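Long-range contacts in 5'-Methylthioadenosine Nucleosidase (PDB 2H8G), which belongs to the phosphorylase superfamily as a plant nucleosidase with an alpha/beta fold and holds adenine in its pocket: residues A222-V227 / E235-N240; A114-G119 / V243-L248; L181-Q186 / T197-E202; I127-L132 / N169-R174; I33-E38 / G86-G91. All blocks are in the same frame, centred on the assembly; numbering follows the deposited sequence.

Interaction 1 (A222-V227 / E235-N240); sequences AVTDLV and EEFLQN. With ADE (adenine), chain C.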
# COMPACT_ATOMS: atom_id res chain seq x y z
N ALA A 222 -17.02 8.37 9.11
CA ALA A 222 -18.08 9.37 9.03
C ALA A 222 -18.49 9.65 7.58
O ALA A 222 -17.66 10.02 6.75
CB ALA A 222 -17.62 10.66 9.70
N VAL A 223 -19.77 9.46 7.29
CA VAL A 223 -20.31 9.64 5.95
C VAL A 223 -20.43 11.08 5.48
O VAL A 223 -21.19 11.87 6.05
CB VAL A 223 -21.70 8.97 5.83
CG1 VAL A 223 -22.25 9.10 4.42
CG2 VAL A 223 -21.60 7.49 6.21
N THR A 224 -19.68 11.41 4.44
CA THR A 224 -19.69 12.76 3.86
C THR A 224 -20.48 12.83 2.56
O THR A 224 -20.86 13.91 2.12
CB THR A 224 -18.26 13.26 3.55
OG1 THR A 224 -17.54 12.25 2.83
CG2 THR A 224 -17.53 13.60 4.83
N ASP A 225 -20.73 11.68 1.95
CA ASP A 225 -21.45 11.66 0.68
C ASP A 225 -22.15 10.33 0.47
O ASP A 225 -21.74 9.31 1.01
CB ASP A 225 -20.48 11.92 -0.48
CG ASP A 225 -19.30 10.98 -0.47
OD1 ASP A 225 -18.41 11.14 0.39
OD2 ASP A 225 -19.25 10.07 -1.33
N LEU A 226 -23.22 10.37 -0.32
CA LEU A 226 -23.98 9.16 -0.62
C LEU A 226 -23.65 8.71 -2.04
O LEU A 226 -24.01 9.38 -3.02
CB LEU A 226 -25.48 9.42 -0.46
CG LEU A 226 -25.90 9.86 0.95
CD1 LEU A 226 -27.41 10.11 0.97
CD2 LEU A 226 -25.51 8.80 1.97
N VAL A 227 -22.96 7.58 -2.15
CA VAL A 227 -22.54 7.06 -3.44
C VAL A 227 -23.71 6.77 -4.37
O VAL A 227 -23.59 6.88 -5.59
CB VAL A 227 -21.68 5.79 -3.25
CG1 VAL A 227 -21.19 5.28 -4.60
CG2 VAL A 227 -20.49 6.10 -2.35
N GLU A 235 -17.85 16.59 -5.21
CA GLU A 235 -18.56 17.79 -4.79
C GLU A 235 -19.20 17.65 -3.41
O GLU A 235 -18.97 18.48 -2.53
CB GLU A 235 -19.65 18.15 -5.81
CG GLU A 235 -20.46 19.38 -5.43
CD GLU A 235 -21.57 19.69 -6.43
OE1 GLU A 235 -21.25 19.93 -7.61
OE2 GLU A 235 -22.75 19.68 -6.03
N GLU A 236 -20.00 16.61 -3.22
CA GLU A 236 -20.66 16.39 -1.94
C GLU A 236 -19.66 16.07 -0.83
O GLU A 236 -19.82 16.51 0.31
CB GLU A 236 -21.71 15.28 -2.05
CG GLU A 236 -22.44 15.01 -0.74
CD GLU A 236 -23.70 14.17 -0.90
OE1 GLU A 236 -23.64 13.10 -1.54
OE2 GLU A 236 -24.75 14.59 -0.38
N PHE A 237 -18.64 15.29 -1.16
CA PHE A 237 -17.61 14.92 -0.20
C PHE A 237 -16.97 16.17 0.40
O PHE A 237 -16.95 16.35 1.62
CB PHE A 237 -16.55 14.06 -0.89
CG PHE A 237 -15.22 14.01 -0.19
CD1 PHE A 237 -15.14 13.75 1.17
CD2 PHE A 237 -14.05 14.20 -0.92
CE1 PHE A 237 -13.89 13.67 1.80
CE2 PHE A 237 -12.80 14.12 -0.30
CZ PHE A 237 -12.73 13.85 1.06
N LEU A 238 -16.47 17.05 -0.46
CA LEU A 238 -15.81 18.27 -0.00
C LEU A 238 -16.78 19.26 0.64
O LEU A 238 -16.42 19.99 1.56
CB LEU A 238 -15.08 18.93 -1.17
CG LEU A 238 -14.03 18.03 -1.84
CD1 LEU A 238 -13.50 18.71 -3.10
CD2 LEU A 238 -12.90 17.73 -0.86
N GLN A 239 -18.02 19.28 0.15
CA GLN A 239 -19.04 20.18 0.69
C GLN A 239 -19.34 19.87 2.15
O GLN A 239 -19.57 20.77 2.95
CB GLN A 239 -20.32 20.04 -0.13
CG GLN A 239 -21.45 20.98 0.29
CD GLN A 239 -22.78 20.58 -0.31
OE1 GLN A 239 -22.88 20.29 -1.50
NE2 GLN A 239 -23.83 20.58 0.51
N ASN A 240 -19.33 18.58 2.50
CA ASN A 240 -19.64 18.16 3.86
C ASN A 240 -18.42 17.83 4.72
O ASN A 240 -18.56 17.49 5.90
CB ASN A 240 -20.57 16.94 3.83
CG ASN A 240 -21.93 17.26 3.27
OD1 ASN A 240 -22.57 18.22 3.69
ND2 ASN A 240 -22.40 16.45 2.33
N9 ADE C . -14.14 9.45 1.13
C8 ADE C . -15.27 10.19 1.20
N7 ADE C . -16.21 9.83 0.30
C5 ADE C . -15.64 8.79 -0.38
C6 ADE C . -16.08 7.93 -1.46
N6 ADE C . -17.28 8.08 -2.01
N1 ADE C . -15.19 6.93 -1.91
C2 ADE C . -13.95 6.79 -1.33
N3 ADE C . -13.45 7.57 -0.29
C4 ADE C . -14.35 8.53 0.13
O HOH W 1 -25.59 12.22 -3.09
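Glu236 reaches from its helix across to the strand residues Thr224, Asp225 and Leu226. Its CB lies against Asp225 CB. CG stands anti to the backbone N (chi1 180°) and passes close to Thr224 O, at 3.4 Å. CD comes next to Asp225 CA. At the tip, OE1 accepts a nearly straight hydrogen bond from Leu226 N at 3.0 Å. The N-H arrives from above the carboxylate plane. One turn on, Asn240 ND2 donates to Thr224 O at 3.0 Å, with that oxygen close to the plane of its amide.

The other side of the contact faces the adenine. Thr224 OG1 meets the edge of the Phe237 ring, 3.3 Å from CD1. The same hydroxyl donates to Asp225 OD1 at 2.8 Å and probably helps steady the carboxylate; Cys117 O is also a partner of this hydroxyl. Asp225 OD2 then accepts from adenine N6 at 2.9 Å, nearly straight (170°). Phe237 CD1 lies 3.6 Å from adenine C8, and Asp225 and Phe237 both help line the pocket.

Strand 217-226 runs between strands 110-119 and 130-138. Helix 233-259 packs on it, and Leu238 of that helix touches Ile145 of the second subunit.

Interaction 2 (A114-G119 / V243-L248); sequences AGTCGG and VVTAAL. With ADE (adenine), chain C.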
# COMPACT_ATOMS: atom_id res chain seq x y z
N ALA A 114 -9.72 6.51 11.91
CA ALA A 114 -10.87 7.41 11.87
C ALA A 114 -10.79 8.29 10.64
O ALA A 114 -9.72 8.80 10.30
CB ALA A 114 -10.89 8.27 13.13
N GLY A 115 -11.92 8.46 9.96
CA GLY A 115 -11.92 9.29 8.77
C GLY A 115 -13.28 9.36 8.12
O GLY A 115 -14.23 8.71 8.57
N THR A 116 -13.36 10.16 7.06
CA THR A 116 -14.58 10.32 6.29
C THR A 116 -14.71 9.21 5.27
O THR A 116 -13.73 8.53 4.93
CB THR A 116 -14.60 11.69 5.58
OG1 THR A 116 -13.37 11.88 4.86
CG2 THR A 116 -14.76 12.81 6.59
N CYS A 117 -15.92 9.02 4.75
CA CYS A 117 -16.15 7.96 3.78
C CYS A 117 -17.43 8.20 3.02
O CYS A 117 -18.21 9.09 3.35
CB CYS A 117 -16.27 6.61 4.50
SG CYS A 117 -17.76 6.44 5.52
N GLY A 118 -17.64 7.39 1.98
CA GLY A 118 -18.86 7.48 1.21
C GLY A 118 -19.79 6.44 1.82
O GLY A 118 -19.33 5.47 2.44
N GLY A 119 -21.09 6.64 1.66
CA GLY A 119 -22.04 5.69 2.21
C GLY A 119 -23.13 5.36 1.20
O GLY A 119 -23.36 6.10 0.25
N VAL A 243 -18.12 20.02 8.22
CA VAL A 243 -19.15 19.69 9.20
C VAL A 243 -19.10 18.25 9.69
O VAL A 243 -19.24 17.99 10.89
CB VAL A 243 -20.56 19.98 8.63
CG1 VAL A 243 -20.72 21.47 8.36
CG2 VAL A 243 -20.79 19.19 7.36
N VAL A 244 -18.90 17.31 8.78
CA VAL A 244 -18.85 15.90 9.16
C VAL A 244 -17.61 15.55 9.97
O VAL A 244 -17.66 14.67 10.84
CB VAL A 244 -18.93 15.00 7.91
CG1 VAL A 244 -18.74 13.54 8.29
CG2 VAL A 244 -20.28 15.20 7.24
N THR A 245 -16.50 16.22 9.71
CA THR A 245 -15.29 15.95 10.47
C THR A 245 -15.49 16.39 11.92
O THR A 245 -14.84 15.88 12.83
CB THR A 245 -14.06 16.66 9.87
OG1 THR A 245 -14.35 18.04 9.66
CG2 THR A 245 -13.68 16.02 8.54
N ALA A 246 -16.41 17.33 12.13
CA ALA A 246 -16.70 17.79 13.48
C ALA A 246 -17.47 16.68 14.19
O ALA A 246 -17.26 16.42 15.37
CB ALA A 246 -17.52 19.07 13.44
N ALA A 247 -18.37 16.04 13.46
CA ALA A 247 -19.17 14.95 14.01
C ALA A 247 -18.25 13.77 14.32
O ALA A 247 -18.45 13.03 15.29
CB ALA A 247 -20.24 14.53 13.00
N LEU A 248 -17.23 13.60 13.48
CA LEU A 248 -16.27 12.52 13.67
C LEU A 248 -15.51 12.74 14.97
O LEU A 248 -15.27 11.79 15.73
CB LEU A 248 -15.30 12.48 12.48
CG LEU A 248 -14.18 11.44 12.52
CD1 LEU A 248 -14.77 10.04 12.66
CD2 LEU A 248 -13.34 11.56 11.26
N9 ADE C . -14.14 9.45 1.13
C8 ADE C . -15.27 10.19 1.20
N7 ADE C . -16.21 9.83 0.30
C5 ADE C . -15.64 8.79 -0.38
C6 ADE C . -16.08 7.93 -1.46
N6 ADE C . -17.28 8.08 -2.01
N1 ADE C . -15.19 6.93 -1.91
C2 ADE C . -13.95 6.79 -1.33
N3 ADE C . -13.45 7.57 -0.29
C4 ADE C . -14.35 8.53 0.13
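Thr245 OG1 is shared between two carbonyls one turn back in its own helix, Leu241 O and Thr242 O, while its methyl meets Thr116 across the contact. The first torsion divides the work: OG1 lies between the backbone N and the carbonyl carbon (chi1 51°), and CG2 is beside the N. Thr116 is built the same way. Its OG1 is hydrogen-bonded to Glu38 OE2, and its CG2 touches Thr245 CG2 at 3.9 Å. Thus both hydroxyls find partners outside the contact, and the two threonines meet through methyl groups.

No hydrogen bond joins the segments, and the rest of the contact is apolar. Of the helix residues, Leu248 is buried most by the strand. Its CG is anti to the backbone N (chi1 178°). CD2 rests on the backbone of Gly115, 3.7 Å from Gly115 CA and 3.6 Å from Gly115 N. The other branch, CD1, lies 4.3 Å from Ala114 CB. Val244 CG1 adds a looser contact with Thr116 CG2 at 4.4 Å.

Beyond the helix, the strand leads into the adenine pocket. Gly118 has no side chain, and its N lies 3.3 Å from adenine N7.

The axes of strand segment 114-119 and helix segment 243-248 come within 8.7 Å and run at 133° to each other. Strand 110-119 pairs in parallel with strand 217-226, where Ala222 and Thr224 also touch Val244. Helix 233-259 therefore covers both strands on one side of the sheet.

Interaction 3 (L181-Q186 / T197-E202); sequences LDMSTQ and TLKDME. With ADE (adenine), chain C.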
# COMPACT_ATOMS: atom_id res chain seq x y z
N LEU A 181 -11.39 7.64 -5.63
CA LEU A 181 -12.45 8.36 -4.94
C LEU A 181 -13.75 8.19 -5.71
O LEU A 181 -14.83 8.20 -5.12
CB LEU A 181 -12.08 9.84 -4.84
CG LEU A 181 -13.16 10.75 -4.24
CD1 LEU A 181 -13.47 10.33 -2.81
CD2 LEU A 181 -12.68 12.19 -4.27
N ASP A 182 -13.64 8.05 -7.02
CA ASP A 182 -14.82 7.84 -7.85
C ASP A 182 -15.16 6.36 -7.78
O ASP A 182 -14.57 5.62 -6.98
CB ASP A 182 -14.52 8.26 -9.31
CG ASP A 182 -13.50 7.36 -9.99
OD1 ASP A 182 -12.79 6.61 -9.28
OD2 ASP A 182 -13.39 7.41 -11.23
N MET A 183 -16.12 5.92 -8.57
CA MET A 183 -16.49 4.52 -8.56
C MET A 183 -16.74 4.07 -9.99
O MET A 183 -17.70 4.50 -10.63
CB MET A 183 -17.74 4.30 -7.72
CG MET A 183 -18.18 2.84 -7.64
SD MET A 183 -19.53 2.59 -6.48
CE MET A 183 -20.89 3.28 -7.42
N SER A 184 -15.85 3.22 -10.49
CA SER A 184 -15.98 2.72 -11.85
C SER A 184 -17.08 1.66 -11.87
O SER A 184 -17.53 1.20 -10.83
CB SER A 184 -14.67 2.10 -12.33
OG SER A 184 -14.41 0.87 -11.68
N THR A 185 -17.51 1.29 -13.07
CA THR A 185 -18.54 0.29 -13.21
C THR A 185 -18.06 -1.03 -12.60
O THR A 185 -18.83 -1.76 -11.98
CB THR A 185 -18.91 0.08 -14.69
OG1 THR A 185 -17.73 -0.27 -15.43
CG2 THR A 185 -19.50 1.36 -15.27
N GLN A 186 -16.77 -1.32 -12.76
CA GLN A 186 -16.20 -2.54 -12.21
C GLN A 186 -16.19 -2.48 -10.68
O GLN A 186 -16.49 -3.47 -10.01
CB GLN A 186 -14.78 -2.74 -12.75
CG GLN A 186 -14.09 -4.02 -12.27
CD GLN A 186 -14.88 -5.28 -12.58
OE1 GLN A 186 -15.81 -5.64 -11.85
NE2 GLN A 186 -14.52 -5.96 -13.66
N THR A 197 -21.52 -1.12 3.18
CA THR A 197 -22.37 0.02 3.49
C THR A 197 -21.55 1.28 3.30
O THR A 197 -22.09 2.34 2.98
CB THR A 197 -22.86 -0.01 4.95
OG1 THR A 197 -23.73 -1.12 5.15
CG2 THR A 197 -23.59 1.28 5.30
N LEU A 198 -20.23 1.14 3.49
CA LEU A 198 -19.30 2.27 3.41
C LEU A 198 -18.18 2.06 2.40
O LEU A 198 -17.77 0.92 2.15
CB LEU A 198 -18.68 2.49 4.79
CG LEU A 198 -19.64 2.47 5.97
CD1 LEU A 198 -18.86 2.30 7.26
CD2 LEU A 198 -20.48 3.74 6.00
N LYS A 199 -17.66 3.16 1.87
CA LYS A 199 -16.60 3.13 0.87
C LYS A 199 -15.53 4.15 1.24
O LYS A 199 -15.84 5.32 1.49
CB LYS A 199 -17.19 3.45 -0.51
CG LYS A 199 -16.20 3.52 -1.65
CD LYS A 199 -16.91 3.91 -2.96
CE LYS A 199 -15.96 3.96 -4.13
NZ LYS A 199 -14.90 5.00 -3.96
N ASP A 200 -14.27 3.72 1.28
CA ASP A 200 -13.18 4.64 1.62
C ASP A 200 -11.92 4.32 0.82
O ASP A 200 -11.97 3.54 -0.14
CB ASP A 200 -12.87 4.61 3.11
CG ASP A 200 -12.04 3.41 3.51
OD1 ASP A 200 -11.34 3.48 4.55
OD2 ASP A 200 -12.09 2.38 2.81
N MET A 201 -10.80 4.91 1.22
CA MET A 201 -9.56 4.71 0.49
C MET A 201 -8.38 4.18 1.31
O MET A 201 -7.28 4.07 0.78
CB MET A 201 -9.16 6.02 -0.20
CG MET A 201 -10.15 6.46 -1.27
SD MET A 201 -9.89 8.15 -1.86
CE MET A 201 -8.34 7.98 -2.68
N GLU A 202 -8.61 3.83 2.58
CA GLU A 202 -7.50 3.34 3.42
C GLU A 202 -7.79 2.15 4.34
O GLU A 202 -6.89 1.36 4.63
CB GLU A 202 -6.98 4.46 4.33
CG GLU A 202 -6.36 5.67 3.65
CD GLU A 202 -7.37 6.72 3.24
OE1 GLU A 202 -8.40 6.86 3.93
OE2 GLU A 202 -7.12 7.42 2.23
N9 ADE C . -14.14 9.45 1.13
C8 ADE C . -15.27 10.19 1.20
N7 ADE C . -16.21 9.83 0.30
C5 ADE C . -15.64 8.79 -0.38
C6 ADE C . -16.08 7.93 -1.46
N6 ADE C . -17.28 8.08 -2.01
N1 ADE C . -15.19 6.93 -1.91
C2 ADE C . -13.95 6.79 -1.33
N3 ADE C . -13.45 7.57 -0.29
C4 ADE C . -14.35 8.53 0.13
O HOH W 2 -17.24 6.93 -4.80
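Lys199 NZ donates to Asp182 O at 3.1 Å and to adenine N1 at 2.8 Å, tying the two segments to the ligand. These two bonds are the firm ones. The N-H toward Asp182 O comes from above the carbonyl plane. Weak contacts of Lys199 NZ with Leu181 O, at 3.4 Å, with Ser180 O and with a water must share what remains. The lysine chain is extended as far as CE, and a bend at the last torsion (chi4 -63°) places NZ among these acceptors. The water also donates to Leu181 O at 2.7 Å and accepts from adenine N6.

Apolar atoms pack around this polar cluster. Leu181 CD1 lies against the middle of the adenine, 3.6 Å from both C4 and C5. Met201 CG comes to 3.6 Å from adenine N3, and Met201 SD reaches back to Leu181 CA at 4.0 Å. Met183 CB touches Lys199 CE, also at 4.0 Å. Asp182 points away at CB, and its carboxylate forms a salt bridge with Arg142 of the second subunit, so this wall of the pocket borders the subunit interface.

The segments belong to a beta-alpha-beta unit made of strand 171-177, helix 185-193 and strand 198-200. Strand 198-200 pairs in parallel with strand 171-177 and antiparallel with strand 110-119.

Interaction 4 (I127-L132 / N169-R174); sequences IGDVFL and NLKIGR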
# COMPACT_ATOMS: atom_id res chain seq x y z
N ILE A 127 -25.87 11.06 5.53
CA ILE A 127 -24.81 12.04 5.67
C ILE A 127 -24.69 12.40 7.15
O ILE A 127 -25.69 12.66 7.82
CB ILE A 127 -25.11 13.32 4.87
CG1 ILE A 127 -25.19 12.99 3.38
CG2 ILE A 127 -24.05 14.38 5.13
CD1 ILE A 127 -23.89 12.52 2.78
N GLY A 128 -23.46 12.40 7.67
CA GLY A 128 -23.26 12.75 9.06
C GLY A 128 -23.14 11.57 10.01
O GLY A 128 -22.66 11.73 11.13
N ASP A 129 -23.57 10.39 9.57
CA ASP A 129 -23.47 9.21 10.42
C ASP A 129 -22.02 8.82 10.64
O ASP A 129 -21.21 8.87 9.72
CB ASP A 129 -24.16 8.00 9.77
CG ASP A 129 -25.67 8.10 9.77
OD1 ASP A 129 -26.23 8.88 10.57
OD2 ASP A 129 -26.29 7.37 8.97
N VAL A 130 -21.70 8.44 11.87
CA VAL A 130 -20.36 7.97 12.18
C VAL A 130 -20.54 6.49 12.49
O VAL A 130 -21.15 6.13 13.49
CB VAL A 130 -19.74 8.67 13.39
CG1 VAL A 130 -18.33 8.12 13.63
CG2 VAL A 130 -19.68 10.17 13.15
N PHE A 131 -20.03 5.66 11.59
CA PHE A 131 -20.13 4.21 11.69
C PHE A 131 -18.97 3.51 12.38
O PHE A 131 -17.82 3.96 12.32
CB PHE A 131 -20.22 3.59 10.29
CG PHE A 131 -21.58 3.61 9.68
CD1 PHE A 131 -22.14 4.80 9.21
CD2 PHE A 131 -22.30 2.43 9.53
CE1 PHE A 131 -23.40 4.80 8.59
CE2 PHE A 131 -23.55 2.42 8.92
CZ PHE A 131 -24.10 3.60 8.45
N LEU A 132 -19.28 2.39 13.02
CA LEU A 132 -18.28 1.54 13.64
C LEU A 132 -18.26 0.40 12.61
O LEU A 132 -19.30 -0.16 12.30
CB LEU A 132 -18.77 1.01 14.99
CG LEU A 132 -17.75 0.23 15.83
CD1 LEU A 132 -16.59 1.14 16.21
CD2 LEU A 132 -18.43 -0.30 17.07
N ASN A 169 -24.07 3.42 20.68
CA ASN A 169 -25.11 3.09 19.70
C ASN A 169 -24.79 3.64 18.31
O ASN A 169 -25.59 4.35 17.70
CB ASN A 169 -26.47 3.61 20.17
CG ASN A 169 -27.61 3.16 19.27
OD1 ASN A 169 -27.67 2.00 18.86
ND2 ASN A 169 -28.53 4.06 18.99
N LEU A 170 -23.61 3.30 17.82
CA LEU A 170 -23.21 3.73 16.49
C LEU A 170 -23.73 2.71 15.50
O LEU A 170 -23.91 1.54 15.84
CB LEU A 170 -21.68 3.79 16.41
CG LEU A 170 -20.98 4.74 17.38
CD1 LEU A 170 -19.47 4.61 17.24
CD2 LEU A 170 -21.42 6.17 17.10
N LYS A 171 -24.02 3.15 14.29
CA LYS A 171 -24.48 2.23 13.25
C LYS A 171 -23.26 1.41 12.87
O LYS A 171 -22.12 1.84 13.08
CB LYS A 171 -24.99 3.00 12.04
CG LYS A 171 -26.22 3.84 12.33
CD LYS A 171 -26.57 4.73 11.16
CE LYS A 171 -27.60 5.76 11.57
NZ LYS A 171 -28.88 5.14 12.01
N ILE A 172 -23.49 0.22 12.34
CA ILE A 172 -22.38 -0.64 11.94
C ILE A 172 -22.59 -1.13 10.51
O ILE A 172 -23.71 -1.14 10.00
CB ILE A 172 -22.24 -1.85 12.90
CG1 ILE A 172 -20.93 -2.59 12.62
CG2 ILE A 172 -23.43 -2.77 12.75
CD1 ILE A 172 -20.54 -3.61 13.68
N GLY A 173 -21.50 -1.51 9.86
CA GLY A 173 -21.59 -2.00 8.50
C GLY A 173 -20.23 -2.38 7.99
O GLY A 173 -19.22 -2.14 8.65
N ARG A 174 -20.20 -3.00 6.82
CA ARG A 174 -18.96 -3.42 6.19
C ARG A 174 -18.39 -2.25 5.39
O ARG A 174 -19.13 -1.46 4.81
CB ARG A 174 -19.20 -4.62 5.26
CG ARG A 174 -18.05 -4.92 4.31
CD ARG A 174 -18.28 -6.20 3.54
NE ARG A 174 -18.25 -7.37 4.42
CZ ARG A 174 -18.44 -8.62 4.02
NH1 ARG A 174 -18.68 -8.88 2.74
NH2 ARG A 174 -18.37 -9.61 4.89
O HOH W 3 -23.85 6.05 13.87
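Leu132 and Lys171 join the starts of two strands, and the axes of their segments 130-132 and 171-174 lie at 64° to each other. One direct backbone bond crosses, from Leu132 N to Lys171 O at 2.9 Å, and it is almost straight (172°). On one side of this bond a water bridges the backbones, donating to Val130 O at 2.7 Å and accepting from Lys171 N at 2.9 Å. On the other side, Leu132 O receives a CA-H...O contact from Ile172 CA at 3.1 Å.

Lys171 carries most of the side-chain contact. Its CB sits over one face of the Phe131 ring, 3.7 Å from the ring centre, as a CH-pi contact displaced toward the rim. The edge of the same ring meets the backbone at Ile172 C. Farther out, Lys171 CE comes to 3.3 Å from Asp129 OD2. The chain then bends (chi4 -62°), and Lys171 NZ stays 4.6 Å from Asp129 OD2, too far for a salt bridge. That oxygen is hydrogen-bonded to Asn126 N instead. Leu132 lies on the face opposite Phe131, and its CB packs against Leu170 CB at 4.3 Å. Leu170 CD2 lies beside Val130 O.

Strand 130-138 also pairs antiparallel with strand 217-226. Helix 162-168 covers Leu132 and Leu170 through Leu165, and helix 233-259 reaches Val130 and Leu170 through Thr251.

Interaction 5 (I33-E38 / G86-G91); sequences IAMQAE and GIDSVG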
# COMPACT_ATOMS: atom_id res chain seq x y z
N ILE A 33 -5.05 8.60 10.77
CA ILE A 33 -5.96 9.50 10.06
C ILE A 33 -5.30 10.01 8.78
O ILE A 33 -4.22 10.61 8.82
CB ILE A 33 -6.36 10.67 10.98
CG1 ILE A 33 -6.98 10.11 12.27
CG2 ILE A 33 -7.35 11.60 10.27
CD1 ILE A 33 -7.42 11.15 13.28
N ALA A 34 -5.96 9.78 7.65
CA ALA A 34 -5.43 10.15 6.35
C ALA A 34 -5.27 11.64 6.05
O ALA A 34 -4.26 12.05 5.47
CB ALA A 34 -6.27 9.52 5.26
N MET A 35 -6.26 12.44 6.43
CA MET A 35 -6.21 13.88 6.16
C MET A 35 -5.98 14.71 7.41
O MET A 35 -6.59 14.47 8.44
CB MET A 35 -7.53 14.32 5.50
CG MET A 35 -7.87 13.55 4.23
SD MET A 35 -9.47 14.05 3.54
CE MET A 35 -9.00 15.54 2.65
N GLN A 36 -5.08 15.69 7.32
CA GLN A 36 -4.79 16.54 8.46
C GLN A 36 -6.07 17.22 8.93
O GLN A 36 -6.26 17.44 10.13
CB GLN A 36 -3.77 17.62 8.10
CG GLN A 36 -4.35 18.79 7.32
CD GLN A 36 -3.54 20.07 7.47
OE1 GLN A 36 -3.23 20.50 8.58
NE2 GLN A 36 -3.20 20.69 6.34
N ALA A 37 -6.96 17.53 7.99
CA ALA A 37 -8.22 18.19 8.29
C ALA A 37 -9.15 17.31 9.12
O ALA A 37 -10.02 17.80 9.83
CB ALA A 37 -8.91 18.61 7.01
N GLU A 38 -8.97 16.00 9.01
CA GLU A 38 -9.78 15.05 9.77
C GLU A 38 -9.19 14.93 11.17
O GLU A 38 -9.91 14.66 12.14
CB GLU A 38 -9.78 13.67 9.10
CG GLU A 38 -10.33 13.62 7.67
CD GLU A 38 -10.12 12.26 7.00
OE1 GLU A 38 -9.01 11.70 7.09
OE2 GLU A 38 -11.07 11.76 6.35
N GLY A 86 1.72 18.66 -2.52
CA GLY A 86 1.32 19.37 -1.32
C GLY A 86 0.10 18.86 -0.56
O GLY A 86 0.00 19.06 0.65
N ILE A 87 -0.82 18.21 -1.26
CA ILE A 87 -2.03 17.70 -0.63
C ILE A 87 -1.78 16.49 0.28
O ILE A 87 -0.68 15.93 0.29
CB ILE A 87 -3.09 17.34 -1.71
CG1 ILE A 87 -2.48 16.47 -2.81
CG2 ILE A 87 -3.64 18.62 -2.34
CD1 ILE A 87 -2.11 15.07 -2.39
N ASP A 88 -2.80 16.10 1.04
CA ASP A 88 -2.70 14.95 1.94
C ASP A 88 -2.37 13.70 1.14
O ASP A 88 -2.95 13.46 0.09
CB ASP A 88 -4.01 14.71 2.68
CG ASP A 88 -4.28 15.74 3.75
OD1 ASP A 88 -3.50 15.80 4.73
OD2 ASP A 88 -5.27 16.48 3.62
N SER A 89 -1.45 12.91 1.67
CA SER A 89 -1.03 11.67 1.02
C SER A 89 -2.01 10.55 1.34
O SER A 89 -1.72 9.67 2.14
CB SER A 89 0.38 11.29 1.49
OG SER A 89 1.31 12.31 1.16
N VAL A 90 -3.17 10.62 0.70
CA VAL A 90 -4.23 9.64 0.90
C VAL A 90 -3.95 8.34 0.14
O VAL A 90 -3.00 8.24 -0.62
CB VAL A 90 -5.60 10.21 0.43
CG1 VAL A 90 -5.96 11.45 1.25
CG2 VAL A 90 -5.55 10.55 -1.05
N GLY A 91 -4.79 7.34 0.37
CA GLY A 91 -4.61 6.08 -0.32
C GLY A 91 -4.09 4.96 0.56
O GLY A 91 -3.59 5.19 1.66
O HOH W 4 -2.24 13.68 6.07
O HOH W 5 -6.56 18.05 5.16
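At the N-terminus of helix 36-45, Asp88 from the loop before helix 92-106 meets Met35 and Gln36. Met35 is the N-cap residue, and its N donates to Glu38 OE1 at 2.9 Å, a bond of the kind that forms one half of a capping box. Asp88 holds its CG beside the backbone N, anti to the carbonyl carbon (chi1 -73°). OD1 accepts a nearly straight bond from Gln36 N at 3.0 Å, and the N-H meets it from above the carboxylate plane. A water donates to the same oxygen and to Ala34 O, the latter at 2.7 Å. A second water sits between Asp88 OD2 and Ala37 N, accepting from the latter at 2.9 Å.

The carboxylate lies across Met35, with Asp88 CG 3.6 Å from Met35 CA. Beside it, Val90 CG1 touches Met35 CG at 4.1 Å. Val90 O is hydrogen-bonded to Tyr151 OH of the second subunit, so the loop also faces the interface.

The carboxylate thus serves one N-H of the first helical turn directly and probably another through water. Its charge is probably stabilised by the positive end of the helix dipole, and the loop is tied to the helix start through it.

How the interactions relate
Interactions 1, 2 and 3 all touch the adenine, with centres 8 to 15 Å apart. Interactions 1 and 2 share helix 233-259 and use neighbouring strands, 217-226 and 110-119. Interaction 3 enters the same sheet through strand 198-200, beside strand 110-119. Interaction 4 lies in the same sheet, where strand 130-138 borders strand 217-226. Interaction 5 is off the sheet but reaches interaction 1 (Met35 on Phe237), interaction 2 (Glu38) and interaction 3 (Glu202); it does not touch interaction 4. Along the chain interaction 5 closes first, then 4 and 3, and interaction 1 follows; all three of these later contacts nest within interaction 2. Interactions 1 to 3 thus bring distant parts of the chain together around the adenine.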